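Local coordinates for protein IclR transcriptional regulator (Thermotoga maritima, PDB 1MKM) that probably binds DNA as a winged helix-turn-helix transcription factor of the IclR family, most likely acting as a repressor, at the interface of chains A and B. Sequence-based numbering; all coordinates share one arbitrary frame. Chains: chain A/B, IclR transcriptional regulator.

The interface of chains A and B. Residues chain A 11, 14; chain B 11, 14, 47, 50, 52, 70.
A:Phe11, on helix 7-19 of one winged helix-turn-helix domain, buries 106 Å² of its surface against chain B, its ring pushed into the corresponding domain. The ring is a wedge: B:Phe11 lies to one side of its plane, and B:Phe52 and the tip of B:Leu47 to the other. Chi1 of -64° sets CG anti to the carbonyl carbon, beside the backbone N, and the ring slants back towards the N-terminal end of its helix, against chain B.

The two Phe11 side chains arrive from opposite directions, CE2 of A:Phe11 lying 3.7 Å from CE1 of B:Phe11. Their planes are inclined by about 44°, so they meet rim to rim rather than as a parallel stack. The same CE2 stands 4.0 Å above the plane of the B:Phe52 ring, offset towards its rim, while the neighbouring CD2 of A:Phe11 comes to 3.5 Å from B:Phe52 CE1. At the para position, CZ of A:Phe11 packs against methyl CD2 of B:Leu47, 3.4 Å away. A flat aromatic group suits this slot, offering edge atoms to several partners at once, whereas the branched leucine on helix 37-50, the recognition helix, supplies a compact methyl. B:Lys50 contributes aliphatic carbons: its CG is 4.3 Å from A:Phe11 CB, and its CB lies in plane at the edge of the B:Phe52 ring, bracing it from the side within its own chain. Were A:Phe11 cut back to an alanine, B:Phe52 and B:Leu47 would probably lose their apolar partner and a gap would be likely to open beside B:Phe11.

IclR-family regulators generally bind DNA as dimers, and this contact plausibly pairs two DNA-binding domains. The chains do not play identical parts, since A:Phe11 buries far more surface than B:Phe11, with 28 Å². One helical turn on, A:Leu14 reaches helix 66-75, its CG anti to the backbone N (chi1 -160°), and sets methyl CD1 at the rim of the B:Tyr70 phenol ring, 3.4 Å from CE2.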
loop_
_atom_site.group_PDB
_atom_site.type_symbol
_atom_site.label_atom_id
_atom_site.label_comp_id
_atom_site.label_asym_id
_atom_site.label_seq_id
_atom_site.Cartn_x
_atom_site.Cartn_y
_atom_site.Cartn_z
ATOM N N PHE A 11 13.929 28.252 -16.754
ATOM C CA PHE A 11 13.034 27.121 -16.991
ATOM C C PHE A 11 12.222 27.315 -18.258
ATOM O O PHE A 11 11.817 26.350 -18.900
ATOM C CB PHE A 11 12.095 26.904 -15.804
ATOM C CG PHE A 11 12.798 26.520 -14.557
ATOM C CD1 PHE A 11 13.046 27.462 -13.562
ATOM C CD2 PHE A 11 13.264 25.220 -14.386
ATOM C CE1 PHE A 11 13.749 27.118 -12.415
ATOM C CE2 PHE A 11 13.965 24.862 -13.252
ATOM C CZ PHE A 11 14.212 25.811 -12.260
ATOM N N LEU A 14 14.351 26.269 -20.936
ATOM C CA LEU A 14 14.474 24.825 -20.811
ATOM C C LEU A 14 13.214 24.189 -21.391
ATOM O O LEU A 14 13.288 23.199 -22.118
ATOM C CB LEU A 14 14.655 24.426 -19.336
ATOM C CG LEU A 14 15.260 23.054 -18.977
ATOM C CD1 LEU A 14 14.338 22.287 -18.031
ATOM C CD2 LEU A 14 15.505 22.257 -20.213
ATOM N N PHE B 11 19.212 25.086 -9.739
ATOM C CA PHE B 11 19.419 23.702 -10.149
ATOM C C PHE B 11 20.110 22.805 -9.134
ATOM O O PHE B 11 20.172 21.594 -9.317
ATOM C CB PHE B 11 20.151 23.674 -11.487
ATOM C CG PHE B 11 19.293 24.118 -12.628
ATOM C CD1 PHE B 11 18.249 23.314 -13.072
ATOM C CD2 PHE B 11 19.478 25.364 -13.214
ATOM C CE1 PHE B 11 17.399 23.745 -14.078
ATOM C CE2 PHE B 11 18.637 25.809 -14.218
ATOM C CZ PHE B 11 17.591 24.996 -14.653
ATOM N N LEU B 14 16.923 22.063 -6.735
ATOM C CA LEU B 14 16.065 21.110 -7.420
ATOM C C LEU B 14 16.712 19.728 -7.455
ATOM O O LEU B 14 16.075 18.742 -7.091
ATOM C CB LEU B 14 15.765 21.592 -8.844
ATOM C CG LEU B 14 14.968 20.666 -9.781
ATOM C CD1 LEU B 14 13.568 20.434 -9.243
ATOM C CD2 LEU B 14 14.891 21.294 -11.181
ATOM N N LEU B 47 9.740 27.052 -8.694
ATOM C CA LEU B 47 9.827 25.612 -8.916
ATOM C C LEU B 47 8.438 25.013 -8.751
ATOM O O LEU B 47 8.044 24.120 -9.500
ATOM C CB LEU B 47 10.781 24.956 -7.916
ATOM C CG LEU B 47 12.281 25.236 -8.046
ATOM C CD1 LEU B 47 13.079 24.570 -6.906
ATOM C CD2 LEU B 47 12.744 24.723 -9.379
ATOM N N LYS B 50 6.119 26.068 -11.675
ATOM C CA LYS B 50 6.505 25.405 -12.917
ATOM C C LYS B 50 6.194 23.914 -12.877
ATOM O O LYS B 50 6.283 23.236 -13.902
ATOM C CB LYS B 50 7.998 25.617 -13.193
ATOM C CG LYS B 50 8.385 27.050 -13.550
ATOM C CD LYS B 50 7.835 27.436 -14.904
ATOM C CE LYS B 50 8.141 28.884 -15.251
ATOM N NZ LYS B 50 7.405 29.266 -16.489
ATOM N N PHE B 52 7.849 21.584 -10.978
ATOM C CA PHE B 52 9.012 20.756 -10.668
ATOM C C PHE B 52 8.908 20.198 -9.275
ATOM O O PHE B 52 9.515 19.180 -8.942
ATOM C CB PHE B 52 10.304 21.572 -10.798
ATOM C CG PHE B 52 10.662 21.882 -12.219
ATOM C CD1 PHE B 52 10.155 23.018 -12.850
ATOM C CD2 PHE B 52 11.425 20.993 -12.958
ATOM C CE1 PHE B 52 10.403 23.256 -14.212
ATOM C CE2 PHE B 52 11.671 21.225 -14.310
ATOM C CZ PHE B 52 11.158 22.357 -14.938
ATOM N N TYR B 70 9.112 15.763 -18.788
ATOM C CA TYR B 70 10.301 16.110 -19.572
ATOM C C TYR B 70 11.042 14.873 -20.060
ATOM O O TYR B 70 11.461 14.801 -21.215
ATOM C CB TYR B 70 11.242 17.005 -18.755
ATOM C CG TYR B 70 10.854 18.467 -18.769
ATOM C CD1 TYR B 70 9.719 18.903 -19.461
ATOM C CD2 TYR B 70 11.626 19.427 -18.087
ATOM C CE1 TYR B 70 9.363 20.248 -19.475
ATOM C CE2 TYR B 70 11.276 20.769 -18.091
ATOM C CZ TYR B 70 10.148 21.172 -18.785
ATOM O OH TYR B 70 9.793 22.488 -18.802
#